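Local atomic coordinates of CSE3 (Thermus thermophilus, PDB entry 2Y8Y), a protein that cleaves CRISPR transcripts as a Cas6-family endoribonuclease, keeps hold of the processed crRNA and so serves adaptive immunity against viruses and plasmids. Residues N106-L111 / G115-L120; V127-R132 / V200-A205; G137-L142 / A194-G199. All coordinates share one frame; numbering follows the deposited sequence.

How the contacts relate
Contact 1 comes first along the chain and closes the smallest loop: strand 98-110 turns back into strand 117-119 as a beta hairpin. Helix 123-136 follows, and contact 2 joins it to the loop 200-205, spanning most of the C-terminal half of the chain. Contact 3 is nested within that span, bringing the start of strand 139-144 against helix 189-198, whose end leads directly into the loop of contact 2. Contact 2 is the middle piece: Trp129 and Pro202 touch the hairpin, while Val200 and Lys204 touch the helix end of contact 3. Contacts 1 and 3 do not meet, their nearest atoms lying about 10 Å apart, although both reach the same antiparallel sheet.

Contact 1 (N106-L111 / G115-L120); sequences NPAKRL and GKRVAL. With nucleotides of chain B.
A beta hairpin gripping RNA pairs strand 98-110 with strand 117-119, and Arg110 and Arg117 form a non-hydrogen-bonded antiparallel pair with both side chains on one face. Beside them Lys109 and Val118 are a hydrogen-bonded pair: Val118 N reaches Lys109 O at 2.9 Å and Lys109 N reaches Val118 O at 3.0 Å. At the turn, Gly115 N bonds Leu111 O at 2.9 Å. Arg110 has CG anti to its N (chi1 -170°) and a bend at chi3 that folds the guanidinium back over the hairpin; NH1 then donates to Gly115 O at 2.8 Å, close to the guanidinium plane, and NE to U13 of chain B O4 at 2.8 Å. The Arg117 guanidinium is turned 76° from that of Arg110, and each donates to a guanine O6, consistent with recognition of the major-groove edge. Waters link Arg117 NE and NH2 to Asn106 OD1; Asn106 ND2 bonds Gln176 O. On the face of Lys109 and Val118, Lys109 NZ binds G12 of chain B OP1 at 2.6 Å, while Val118 lies against the base of U1 of chain B. The lysine's aliphatic part crosses Leu120 at about a right angle, with Lys109 CD 3.7 Å from Leu120 CD2.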
loop_
_atom_site.group_PDB
_atom_site.type_symbol
_atom_site.label_atom_id
_atom_site.label_comp_id
_atom_site.label_asym_id
_atom_site.label_seq_id
_atom_site.Cartn_x
_atom_site.Cartn_y
_atom_site.Cartn_z
ATOM N N ASN A 106 -2.512 8.187 -2.124
ATOM C CA ASN A 106 -2.827 9.597 -1.888
ATOM C C ASN A 106 -2.152 10.424 -2.972
ATOM O O ASN A 106 -1.073 10.967 -2.750
ATOM C CB ASN A 106 -2.326 9.991 -0.490
ATOM C CG ASN A 106 -2.501 11.467 -0.167
ATOM O OD1 ASN A 106 -1.556 12.114 0.290
ATOM N ND2 ASN A 106 -3.710 11.997 -0.363
ATOM N N PRO A 107 -2.765 10.497 -4.167
ATOM C CA PRO A 107 -2.132 11.265 -5.246
ATOM C C PRO A 107 -1.952 12.710 -4.809
ATOM O O PRO A 107 -2.898 13.337 -4.326
ATOM C CB PRO A 107 -3.132 11.145 -6.409
ATOM C CG PRO A 107 -3.922 9.864 -6.105
ATOM C CD PRO A 107 -4.031 9.873 -4.598
ATOM N N ALA A 108 -0.742 13.239 -4.974
ATOM C CA ALA A 108 -0.384 14.520 -4.383
ATOM C C ALA A 108 0.701 15.207 -5.184
ATOM O O ALA A 108 1.332 14.604 -6.052
ATOM C CB ALA A 108 0.084 14.320 -2.926
ATOM N N LYS A 109 0.881 16.488 -4.901
ATOM C CA LYS A 109 1.999 17.273 -5.420
ATOM C C LYS A 109 2.450 18.213 -4.321
ATOM O O LYS A 109 1.686 18.528 -3.403
ATOM C CB LYS A 109 1.569 18.090 -6.641
ATOM C CG LYS A 109 0.574 19.191 -6.296
ATOM C CD LYS A 109 -0.052 19.839 -7.519
ATOM C CE LYS A 109 0.930 20.679 -8.290
ATOM N NZ LYS A 109 0.204 21.478 -9.325
ATOM N N ARG A 110 3.694 18.665 -4.400
ATOM C CA ARG A 110 4.134 19.738 -3.512
ATOM C C ARG A 110 4.039 21.045 -4.287
ATOM O O ARG A 110 4.644 21.194 -5.346
ATOM C CB ARG A 110 5.563 19.507 -3.001
ATOM C CG ARG A 110 5.939 20.491 -1.880
ATOM C CD ARG A 110 7.311 20.196 -1.250
ATOM N NE ARG A 110 7.403 18.853 -0.702
ATOM C CZ ARG A 110 6.877 18.481 0.459
ATOM N NH1 ARG A 110 6.215 19.357 1.208
ATOM N NH2 ARG A 110 6.996 17.225 0.868
ATOM N N LEU A 111 3.226 21.969 -3.788
ATOM C CA LEU A 111 3.077 23.257 -4.440
ATOM C C LEU A 111 4.383 24.041 -4.428
ATOM O O LEU A 111 5.006 24.217 -3.381
ATOM C CB LEU A 111 1.984 24.081 -3.763
ATOM C CG LEU A 111 0.576 23.492 -3.827
ATOM C CD1 LEU A 111 -0.362 24.284 -2.932
ATOM C CD2 LEU A 111 0.064 23.471 -5.254
ATOM N N GLY A 115 5.320 25.232 -0.723
ATOM C CA GLY A 115 6.086 24.146 -0.153
ATOM C C GLY A 115 5.237 23.077 0.515
ATOM O O GLY A 115 5.777 22.156 1.126
ATOM N N LYS A 116 3.914 23.208 0.415
ATOM C CA LYS A 116 3.021 22.251 1.075
ATOM C C LYS A 116 2.593 21.148 0.128
ATOM O O LYS A 116 2.222 21.420 -1.011
ATOM C CB LYS A 116 1.761 22.940 1.599
ATOM C CG LYS A 116 2.032 24.074 2.584
ATOM C CD LYS A 116 2.898 23.601 3.742
ATOM C CE LYS A 116 3.116 24.703 4.765
ATOM N NZ LYS A 116 3.975 25.789 4.227
ATOM N N ARG A 117 2.623 19.910 0.610
ATOM C CA ARG A 117 2.099 18.798 -0.176
ATOM C C ARG A 117 0.579 18.753 -0.035
ATOM O O ARG A 117 0.043 18.756 1.079
ATOM C CB ARG A 117 2.724 17.464 0.250
ATOM C CG ARG A 117 2.483 16.333 -0.732
ATOM C CD ARG A 117 3.231 15.087 -0.276
ATOM N NE ARG A 117 2.609 14.558 0.930
ATOM C CZ ARG A 117 3.262 14.285 2.055
ATOM N NH1 ARG A 117 4.580 14.479 2.134
ATOM N NH2 ARG A 117 2.585 13.832 3.107
ATOM N N VAL A 118 -0.109 18.730 -1.172
ATOM C CA VAL A 118 -1.564 18.756 -1.191
ATOM C C VAL A 118 -2.094 17.666 -2.097
ATOM O O VAL A 118 -1.398 17.209 -3.007
ATOM C CB VAL A 118 -2.099 20.113 -1.681
ATOM C CG1 VAL A 118 -1.623 21.236 -0.761
ATOM C CG2 VAL A 118 -1.682 20.392 -3.146
ATOM N N ALA A 119 -3.327 17.246 -1.860
ATOM C CA ALA A 119 -3.917 16.216 -2.705
ATOM C C ALA A 119 -4.262 16.767 -4.079
ATOM O O ALA A 119 -4.645 17.930 -4.233
ATOM C CB ALA A 119 -5.159 15.625 -2.037
ATOM N N LEU A 120 -4.131 15.925 -5.094
ATOM C CA LEU A 120 -4.603 16.279 -6.417
ATOM C C LEU A 120 -6.116 16.218 -6.422
ATOM O O LEU A 120 -6.710 15.356 -5.768
ATOM C CB LEU A 120 -4.027 15.313 -7.452
ATOM C CG LEU A 120 -2.503 15.378 -7.536
ATOM C CD1 LEU A 120 -1.968 14.332 -8.521
ATOM C CD2 LEU A 120 -2.048 16.767 -7.958
ATOM P P G B 12 3.275 23.689 -9.146
ATOM O OP1 G B 12 2.298 22.908 -9.951
ATOM O OP2 G B 12 2.902 24.101 -7.779
ATOM O "O5'" G B 12 4.670 22.937 -9.127
ATOM C "C5'" G B 12 4.827 21.730 -8.411
ATOM C "C4'" G B 12 6.147 21.095 -8.722
ATOM O "O4'" G B 12 7.218 21.925 -8.212
ATOM C "C3'" G B 12 6.410 19.750 -8.084
ATOM O "O3'" G B 12 5.753 18.702 -8.755
ATOM C "C2'" G B 12 7.925 19.666 -8.162
ATOM O "O2'" G B 12 8.336 19.389 -9.491
ATOM C "C1'" G B 12 8.305 21.106 -7.841
ATOM N N9 G B 12 8.572 21.306 -6.413
ATOM C C8 G B 12 7.766 21.896 -5.470
ATOM N N7 G B 12 8.323 21.935 -4.290
ATOM C C5 G B 12 9.576 21.360 -4.495
ATOM C C6 G B 12 10.640 21.139 -3.596
ATOM O O6 G B 12 10.687 21.423 -2.391
ATOM N N1 G B 12 11.714 20.513 -4.238
ATOM C C2 G B 12 11.781 20.167 -5.564
ATOM N N2 G B 12 12.913 19.582 -6.003
ATOM N N3 G B 12 10.793 20.374 -6.412
ATOM C C4 G B 12 9.743 20.967 -5.801
ATOM O "O5'" U B 1 -1.515 23.930 0.883
ATOM C "C5'" U B 1 -2.230 24.974 1.539
ATOM C "C4'" U B 1 -3.232 24.422 2.512
ATOM O "O4'" U B 1 -4.540 24.492 1.917
ATOM C "C3'" U B 1 -2.997 22.972 2.907
ATOM O "O3'" U B 1 -3.131 22.816 4.313
ATOM C "C2'" U B 1 -4.070 22.161 2.171
ATOM O "O2'" U B 1 -4.798 21.275 3.001
ATOM C "C1'" U B 1 -4.989 23.211 1.529
ATOM N N1 U B 1 -4.951 23.170 0.055
ATOM C C2 U B 1 -5.170 21.961 -0.569
ATOM O O2 U B 1 -5.440 20.929 0.029
ATOM N N3 U B 1 -5.089 22.004 -1.939
ATOM C C4 U B 1 -4.795 23.093 -2.731
ATOM O O4 U B 1 -4.760 22.946 -3.953
ATOM C C5 U B 1 -4.557 24.305 -2.007
ATOM C C6 U B 1 -4.635 24.294 -0.673
ATOM P P U B 13 5.460 17.319 -8.016
ATOM O OP1 U B 13 4.541 16.557 -8.894
ATOM O OP2 U B 13 5.046 17.608 -6.635
ATOM O "O5'" U B 13 6.885 16.617 -7.966
ATOM C "C5'" U B 13 7.497 16.105 -9.129
ATOM C "C4'" U B 13 8.844 15.532 -8.797
ATOM O "O4'" U B 13 9.717 16.582 -8.307
ATOM C "C3'" U B 13 8.871 14.521 -7.670
ATOM O "O3'" U B 13 8.395 13.251 -8.050
ATOM C "C2'" U B 13 10.339 14.550 -7.265
ATOM O "O2'" U B 13 11.147 13.928 -8.258
ATOM C "C1'" U B 13 10.589 16.052 -7.318
ATOM N N1 U B 13 10.278 16.679 -6.019
ATOM C C2 U B 13 11.270 16.649 -5.064
ATOM O O2 U B 13 12.364 16.156 -5.270
ATOM N N3 U B 13 10.965 17.209 -3.853
ATOM C C4 U B 13 9.750 17.778 -3.511
ATOM O O4 U B 13 9.621 18.235 -2.380
ATOM C C5 U B 13 8.752 17.750 -4.542
ATOM C C6 U B 13 9.030 17.208 -5.736
HETATM O O HOH W 1 -0.241 14.231 0.575
HETATM O O HOH W 2 -0.199 12.671 3.108
HETATM O O HOH W 3 -5.714 12.864 -4.514
HETATM O O HOH W 4 4.392 19.016 3.461
#

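Contact 2 (V127-R132 / V200-A205); sequences VAWLER and VGPGKA. With nucleotides of chain B.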
loop_
_atom_site.group_PDB
_atom_site.type_symbol
_atom_site.label_atom_id
_atom_site.label_comp_id
_atom_site.label_asym_id
_atom_site.label_seq_id
_atom_site.Cartn_x
_atom_site.Cartn_y
_atom_site.Cartn_z
ATOM N N VAL A 127 -5.226 9.946 -12.219
ATOM C CA VAL A 127 -4.751 8.952 -13.186
ATOM C C VAL A 127 -3.380 9.326 -13.759
ATOM O O VAL A 127 -2.500 8.472 -13.876
ATOM C CB VAL A 127 -5.772 8.721 -14.308
ATOM C CG1 VAL A 127 -5.167 7.852 -15.405
ATOM C CG2 VAL A 127 -7.014 8.049 -13.735
ATOM N N ALA A 128 -3.179 10.599 -14.086
ATOM C CA ALA A 128 -1.882 11.037 -14.599
ATOM C C ALA A 128 -0.785 10.815 -13.562
ATOM O O ALA A 128 0.340 10.425 -13.898
ATOM C CB ALA A 128 -1.939 12.508 -15.034
ATOM N N TRP A 129 -1.111 11.084 -12.304
ATOM C CA TRP A 129 -0.180 10.857 -11.216
ATOM C C TRP A 129 0.201 9.374 -11.171
ATOM O O TRP A 129 1.386 9.026 -11.111
ATOM C CB TRP A 129 -0.810 11.296 -9.892
ATOM C CG TRP A 129 0.049 11.053 -8.665
ATOM C CD1 TRP A 129 0.977 11.909 -8.154
ATOM C CD2 TRP A 129 0.039 9.911 -7.798
ATOM N NE1 TRP A 129 1.550 11.378 -7.026
ATOM C CE2 TRP A 129 0.986 10.148 -6.780
ATOM C CE3 TRP A 129 -0.671 8.699 -7.788
ATOM C CZ2 TRP A 129 1.251 9.230 -5.762
ATOM C CZ3 TRP A 129 -0.413 7.779 -6.760
ATOM C CH2 TRP A 129 0.542 8.056 -5.767
ATOM N N LEU A 130 -0.793 8.492 -11.200
ATOM C CA LEU A 130 -0.511 7.055 -11.165
ATOM C C LEU A 130 0.398 6.679 -12.333
ATOM O O LEU A 130 1.366 5.942 -12.153
ATOM C CB LEU A 130 -1.807 6.256 -11.247
ATOM C CG LEU A 130 -1.607 4.743 -11.300
ATOM C CD1 LEU A 130 -1.067 4.196 -9.971
ATOM C CD2 LEU A 130 -2.936 4.143 -11.638
ATOM N N GLU A 131 0.091 7.178 -13.528
ATOM C CA GLU A 131 0.905 6.837 -14.696
ATOM C C GLU A 131 2.348 7.271 -14.503
ATOM O O GLU A 131 3.286 6.521 -14.825
ATOM C CB GLU A 131 0.331 7.459 -15.968
ATOM C CG GLU A 131 -0.970 6.818 -16.395
ATOM C CD GLU A 131 -1.692 7.600 -17.476
ATOM O OE1 GLU A 131 -1.423 8.811 -17.620
ATOM O OE2 GLU A 131 -2.552 7.000 -18.160
ATOM N N ARG A 132 2.544 8.484 -14.003
ATOM C CA ARG A 132 3.890 8.997 -13.788
ATOM C C ARG A 132 4.631 8.191 -12.713
ATOM O O ARG A 132 5.800 7.856 -12.886
ATOM C CB ARG A 132 3.841 10.483 -13.399
ATOM C CG ARG A 132 5.205 11.125 -13.270
ATOM C CD ARG A 132 5.127 12.592 -12.843
ATOM N NE ARG A 132 4.507 12.760 -11.529
ATOM C CZ ARG A 132 5.094 12.450 -10.376
ATOM N NH1 ARG A 132 6.325 11.954 -10.355
ATOM N NH2 ARG A 132 4.451 12.639 -9.235
ATOM N N VAL A 200 4.199 3.289 -2.989
ATOM C CA VAL A 200 3.968 4.389 -3.932
ATOM C C VAL A 200 3.161 5.539 -3.320
ATOM O O VAL A 200 1.947 5.426 -3.098
ATOM C CB VAL A 200 3.240 3.879 -5.185
ATOM C CG1 VAL A 200 3.046 5.017 -6.184
ATOM C CG2 VAL A 200 4.033 2.745 -5.828
ATOM N N GLY A 201 3.837 6.659 -3.083
ATOM C CA GLY A 201 3.159 7.880 -2.660
ATOM C C GLY A 201 3.052 8.040 -1.152
ATOM O O GLY A 201 3.440 7.155 -0.385
ATOM N N PRO A 202 2.515 9.177 -0.704
ATOM C CA PRO A 202 2.431 9.493 0.719
ATOM C C PRO A 202 1.376 8.671 1.460
ATOM O O PRO A 202 0.599 7.937 0.848
ATOM C CB PRO A 202 2.108 10.998 0.740
ATOM C CG PRO A 202 1.635 11.344 -0.629
ATOM C CD PRO A 202 2.003 10.247 -1.579
ATOM N N GLY A 203 1.373 8.791 2.783
ATOM C CA GLY A 203 0.409 8.071 3.604
ATOM C C GLY A 203 0.769 6.628 3.909
ATOM O O GLY A 203 -0.110 5.846 4.273
ATOM N N LYS A 204 2.040 6.262 3.760
ATOM C CA LYS A 204 2.453 4.874 3.995
ATOM C C LYS A 204 2.205 4.429 5.437
ATOM O O LYS A 204 1.989 3.234 5.700
ATOM C CB LYS A 204 3.920 4.667 3.599
ATOM C CG LYS A 204 4.136 4.767 2.111
ATOM C CD LYS A 204 5.607 4.562 1.775
ATOM C CE LYS A 204 5.915 4.819 0.313
ATOM N NZ LYS A 204 6.017 6.277 -0.028
ATOM N N ALA A 205 2.226 5.369 6.371
ATOM C CA ALA A 205 1.945 5.043 7.769
ATOM C C ALA A 205 0.451 5.141 8.090
ATOM O O ALA A 205 0.060 5.218 9.268
ATOM C CB ALA A 205 2.749 5.952 8.696
ATOM P P G B 14 7.595 12.343 -6.997
ATOM O OP1 G B 14 7.068 11.198 -7.763
ATOM O OP2 G B 14 6.638 13.211 -6.270
ATOM O "O5'" G B 14 8.729 11.874 -5.999
ATOM C "C5'" G B 14 9.808 11.078 -6.464
ATOM C "C4'" G B 14 10.894 10.971 -5.434
ATOM O "O4'" G B 14 11.458 12.282 -5.153
ATOM C "C3'" G B 14 10.469 10.484 -4.069
ATOM O "O3'" G B 14 10.242 9.093 -4.028
ATOM C "C2'" G B 14 11.630 10.944 -3.209
ATOM O "O2'" G B 14 12.780 10.137 -3.443
ATOM C "C1'" G B 14 11.873 12.333 -3.803
ATOM N N9 G B 14 11.061 13.335 -3.101
ATOM C C8 G B 14 9.847 13.883 -3.462
ATOM N N7 G B 14 9.381 14.683 -2.542
ATOM C C5 G B 14 10.311 14.624 -1.510
ATOM C C6 G B 14 10.337 15.269 -0.244
ATOM O O6 G B 14 9.511 16.049 0.242
ATOM N N1 G B 14 11.464 14.913 0.491
ATOM C C2 G B 14 12.448 14.046 0.059
ATOM N N2 G B 14 13.467 13.826 0.902
ATOM N N3 G B 14 12.439 13.447 -1.122
ATOM C C4 G B 14 11.347 13.780 -1.841
ATOM P P G B 16 8.954 6.679 2.567
ATOM O OP1 G B 16 9.027 5.211 2.759
ATOM O OP2 G B 16 7.787 7.254 1.837
ATOM O "O5'" G B 16 9.102 7.424 3.958
ATOM C "C5'" G B 16 10.125 7.073 4.873
ATOM C "C4'" G B 16 10.081 7.945 6.103
ATOM O "O4'" G B 16 10.209 9.341 5.730
ATOM C "C3'" G B 16 8.792 7.911 6.910
ATOM O "O3'" G B 16 8.685 6.760 7.721
ATOM C "C2'" G B 16 8.887 9.207 7.700
ATOM O "O2'" G B 16 9.824 9.077 8.759
ATOM C "C1'" G B 16 9.475 10.141 6.648
ATOM N N9 G B 16 8.410 10.851 5.919
ATOM C C8 G B 16 7.910 10.592 4.663
ATOM N N7 G B 16 6.943 11.412 4.345
ATOM C C5 G B 16 6.789 12.236 5.457
ATOM C C6 G B 16 5.893 13.310 5.689
ATOM O O6 G B 16 5.019 13.774 4.939
ATOM N N1 G B 16 6.083 13.871 6.944
ATOM C C2 G B 16 7.025 13.461 7.856
ATOM N N2 G B 16 7.060 14.133 9.023
ATOM N N3 G B 16 7.865 12.456 7.649
ATOM C C4 G B 16 7.694 11.899 6.435
#
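Lys204 NZ is held from two directions: it donates to Gly201 O at 2.7 Å, from above the carbonyl plane, and to G16 of chain B OP2 at 2.8 Å. A bend at its last torsion (chi4 78°) turns the ammonium back over the loop, so one lysine braces the chain at Gly201 and holds a phosphate. The braced Gly201 meets helix 123-136 through the indole of Trp129. Its CA lies in the plane of that ring, at the edge, 3.9 Å from Trp129 CZ2. Val200 comes in obliquely, with CG1 4.0 Å from Trp129 CH2, and Pro202 CD stands slightly farther off, beside CZ2. Three successive residues, Val200 to Pro202, thus meet the indole's six-membered ring. Three residues further along the helix, Arg132 donates from NH1 to G14 of chain B OP1 at 2.8 Å and 164°, with a weak second bond from NH2 to that oxygen. Both segments therefore hold phosphates of the same RNA strand. Glycine-rich loops such as 200-205 are a hallmark of Cas6 and related RAMP proteins. Trp129 also packs on Ala105 and Pro107 of strand 98-110, so the indole of helix 123-136 lies between this loop and the sheet.

Contact 3 (G137-L142 / A194-G199); sequences GGFRLL and ATLRRG. With nucleotides of chain B.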
loop_
_atom_site.group_PDB
_atom_site.type_symbol
_atom_site.label_atom_id
_atom_site.label_comp_id
_atom_site.label_asym_id
_atom_site.label_seq_id
_atom_site.Cartn_x
_atom_site.Cartn_y
_atom_site.Cartn_z
ATOM N N GLY A 137 8.808 4.421 -11.682
ATOM C CA GLY A 137 9.085 3.252 -10.868
ATOM C C GLY A 137 9.309 1.942 -11.599
ATOM O O GLY A 137 9.347 0.898 -10.949
ATOM N N GLY A 138 9.445 1.974 -12.923
ATOM C CA GLY A 138 9.807 0.768 -13.663
ATOM C C GLY A 138 8.652 -0.053 -14.207
ATOM O O GLY A 138 8.864 -1.161 -14.693
ATOM N N PHE A 139 7.440 0.483 -14.124
ATOM C CA PHE A 139 6.248 -0.153 -14.675
ATOM C C PHE A 139 5.632 0.750 -15.746
ATOM O O PHE A 139 6.107 1.861 -15.982
ATOM C CB PHE A 139 5.201 -0.333 -13.570
ATOM C CG PHE A 139 5.572 -1.333 -12.478
ATOM C CD1 PHE A 139 5.487 -2.695 -12.716
ATOM C CD2 PHE A 139 5.913 -0.897 -11.202
ATOM C CE1 PHE A 139 5.770 -3.607 -11.714
ATOM C CE2 PHE A 139 6.187 -1.811 -10.192
ATOM C CZ PHE A 139 6.109 -3.160 -10.457
ATOM N N ARG A 140 4.552 0.305 -16.366
ATOM C CA ARG A 140 3.767 1.180 -17.245
ATOM C C ARG A 140 2.347 0.645 -17.292
ATOM O O ARG A 140 2.152 -0.551 -17.440
ATOM C CB ARG A 140 4.362 1.223 -18.663
ATOM C CG ARG A 140 3.754 2.308 -19.565
ATOM C CD ARG A 140 4.428 2.375 -20.941
ATOM N NE ARG A 140 5.884 2.509 -20.855
ATOM C CZ ARG A 140 6.741 1.649 -21.395
ATOM N NH1 ARG A 140 6.280 0.599 -22.058
ATOM N NH2 ARG A 140 8.047 1.834 -21.270
ATOM N N LEU A 141 1.344 1.514 -17.185
ATOM C CA LEU A 141 -0.025 1.035 -17.386
ATOM C C LEU A 141 -0.204 0.429 -18.773
ATOM O O LEU A 141 0.383 0.899 -19.756
ATOM C CB LEU A 141 -1.026 2.176 -17.245
ATOM C CG LEU A 141 -1.453 2.636 -15.872
ATOM C CD1 LEU A 141 -2.538 3.708 -16.032
ATOM C CD2 LEU A 141 -1.961 1.456 -15.067
ATOM N N LEU A 142 -1.032 -0.603 -18.873
ATOM C CA LEU A 142 -1.407 -1.137 -20.176
ATOM C C LEU A 142 -2.476 -0.232 -20.775
ATOM O O LEU A 142 -3.193 0.445 -20.045
ATOM C CB LEU A 142 -1.963 -2.555 -20.048
ATOM C CG LEU A 142 -0.974 -3.646 -19.635
ATOM C CD1 LEU A 142 -1.572 -5.026 -19.853
ATOM C CD2 LEU A 142 0.318 -3.498 -20.410
ATOM N N ALA A 194 12.149 -2.429 -6.698
ATOM C CA ALA A 194 12.337 -1.383 -5.691
ATOM C C ALA A 194 11.025 -0.665 -5.394
ATOM O O ALA A 194 10.723 -0.347 -4.238
ATOM C CB ALA A 194 13.403 -0.397 -6.133
ATOM N N THR A 195 10.237 -0.411 -6.437
ATOM C CA THR A 195 8.933 0.218 -6.256
ATOM C C THR A 195 8.005 -0.639 -5.382
ATOM O O THR A 195 7.344 -0.114 -4.476
ATOM C CB THR A 195 8.286 0.500 -7.618
ATOM O OG1 THR A 195 9.123 1.407 -8.337
ATOM C CG2 THR A 195 6.888 1.098 -7.464
ATOM N N LEU A 196 7.950 -1.946 -5.634
ATOM C CA LEU A 196 7.118 -2.814 -4.795
ATOM C C LEU A 196 7.567 -2.788 -3.340
ATOM O O LEU A 196 6.751 -2.798 -2.434
ATOM C CB LEU A 196 7.126 -4.255 -5.308
ATOM C CG LEU A 196 6.545 -4.529 -6.687
ATOM C CD1 LEU A 196 6.646 -6.016 -6.963
ATOM C CD2 LEU A 196 5.077 -4.113 -6.750
ATOM N N ARG A 197 8.877 -2.789 -3.115
ATOM C CA ARG A 197 9.404 -2.799 -1.754
ATOM C C ARG A 197 9.209 -1.462 -1.029
ATOM O O ARG A 197 9.133 -1.428 0.190
ATOM C CB ARG A 197 10.893 -3.171 -1.765
ATOM C CG ARG A 197 11.148 -4.585 -2.285
ATOM C CD ARG A 197 12.645 -4.877 -2.475
ATOM N NE ARG A 197 13.379 -4.783 -1.218
ATOM C CZ ARG A 197 13.454 -5.751 -0.307
ATOM N NH1 ARG A 197 12.836 -6.914 -0.499
ATOM N NH2 ARG A 197 14.141 -5.542 0.800
ATOM N N ARG A 198 9.192 -0.359 -1.773
ATOM C CA ARG A 198 9.097 0.968 -1.170
ATOM C C ARG A 198 7.667 1.408 -0.975
ATOM O O ARG A 198 7.360 2.121 -0.021
ATOM C CB ARG A 198 9.797 2.000 -2.058
ATOM C CG ARG A 198 9.537 3.473 -1.660
ATOM C CD ARG A 198 10.005 3.811 -0.226
ATOM N NE ARG A 198 11.436 3.560 -0.078
ATOM C CZ ARG A 198 12.039 3.305 1.078
ATOM N NH1 ARG A 198 11.344 3.270 2.207
ATOM N NH2 ARG A 198 13.344 3.073 1.105
ATOM N N GLY A 199 6.784 0.984 -1.869
ATOM C CA GLY A 199 5.445 1.548 -1.894
ATOM C C GLY A 199 5.407 2.792 -2.761
ATOM O O GLY A 199 6.444 3.285 -3.217
ATOM P P G B 15 9.152 8.481 -3.020
ATOM O OP1 G B 15 9.098 7.022 -3.293
ATOM O OP2 G B 15 7.905 9.270 -3.149
ATOM O "O5'" G B 15 9.783 8.745 -1.589
ATOM C "C5'" G B 15 10.937 8.043 -1.171
ATOM C "C4'" G B 15 11.431 8.534 0.161
ATOM O "O4'" G B 15 11.703 9.961 0.112
ATOM C "C3'" G B 15 10.469 8.423 1.320
ATOM O "O3'" G B 15 10.293 7.099 1.780
ATOM C "C2'" G B 15 11.134 9.342 2.328
ATOM O "O2'" G B 15 12.323 8.754 2.828
ATOM C "C1'" G B 15 11.523 10.507 1.412
ATOM N N9 G B 15 10.441 11.504 1.368
ATOM C C8 G B 15 9.477 11.715 0.411
ATOM N N7 G B 15 8.623 12.642 0.763
ATOM C C5 G B 15 9.032 13.032 2.026
ATOM C C6 G B 15 8.493 13.995 2.911
ATOM O O6 G B 15 7.516 14.719 2.744
ATOM N N1 G B 15 9.219 14.071 4.102
ATOM C C2 G B 15 10.315 13.303 4.403
ATOM N N2 G B 15 10.880 13.517 5.605
ATOM N N3 G B 15 10.836 12.411 3.585
ATOM C C4 G B 15 10.138 12.326 2.423
ATOM P P G B 16 8.954 6.679 2.567
ATOM O OP1 G B 16 9.027 5.211 2.759
ATOM O OP2 G B 16 7.787 7.254 1.837
ATOM O "O5'" G B 16 9.102 7.424 3.958
ATOM C "C5'" G B 16 10.125 7.073 4.873
ATOM C "C4'" G B 16 10.081 7.945 6.103
ATOM O "O4'" G B 16 10.209 9.341 5.730
ATOM C "C3'" G B 16 8.792 7.911 6.910
ATOM O "O3'" G B 16 8.685 6.760 7.721
ATOM C "C2'" G B 16 8.887 9.207 7.700
ATOM O "O2'" G B 16 9.824 9.077 8.759
ATOM C "C1'" G B 16 9.475 10.141 6.648
ATOM N N9 G B 16 8.410 10.851 5.919
ATOM C C8 G B 16 7.910 10.592 4.663
ATOM N N7 G B 16 6.943 11.412 4.345
ATOM C C5 G B 16 6.789 12.236 5.457
ATOM C C6 G B 16 5.893 13.310 5.689
ATOM O O6 G B 16 5.019 13.774 4.939
ATOM N N1 G B 16 6.083 13.871 6.944
ATOM C C2 G B 16 7.025 13.461 7.856
ATOM N N2 G B 16 7.060 14.133 9.023
ATOM N N3 G B 16 7.865 12.456 7.649
ATOM C C4 G B 16 7.694 11.899 6.435
#
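With chi1 at -62°, Thr195 sets OG1 anti to its carbonyl carbon and CG2 anti to its backbone N; Phe139, with chi1 at -67°, swings its ring across to meet this residue. The hydroxyl points to the end of helix 123-136, where OG1 lies 2.7 Å from Gly137 O. The carbonyl of Arg191, one turn earlier in the threonine's own helix, is also within reach, so a single hydroxyl lies between the end of one helix and the backbone of another. Gly137 comes in very close, its CA 3.1 Å from Thr195 OG1, an approach made possible by the lack of a side chain. The methyl side of the threonine meets Phe139 instead: Thr195 CB stands at the ring edge, 4.0 Å from Phe139 CE2, and CG2 is equally near that atom. The side chains of Leu196 and Phe139 cross at about a right angle, and Leu196 CD2 approaches the ring obliquely, 4.0 Å from Phe139 CZ. Leu184 and Val186 of strand 173-186, Leu211 of strand 211-214 and Leu134 of helix 123-136 also touch Phe139, burying it. On the RNA side of helix 189-198, Arg198 NH1 makes a weak bond of 3.1 Å to G16 of chain B OP1. Helix 123-136 ends in a Schellman motif with Gly138 at positive phi, Phe139 N bonding Leu134 O and Gly138 N bonding Glu135 O. Strand 98-110, helix 123-136, strands 139-144 and 173-186, helix 189-198 and strand 211-214 follow the beta-alpha-beta-beta-alpha-beta order of a ferredoxin-like fold, the contact joining the first helix's end to the second.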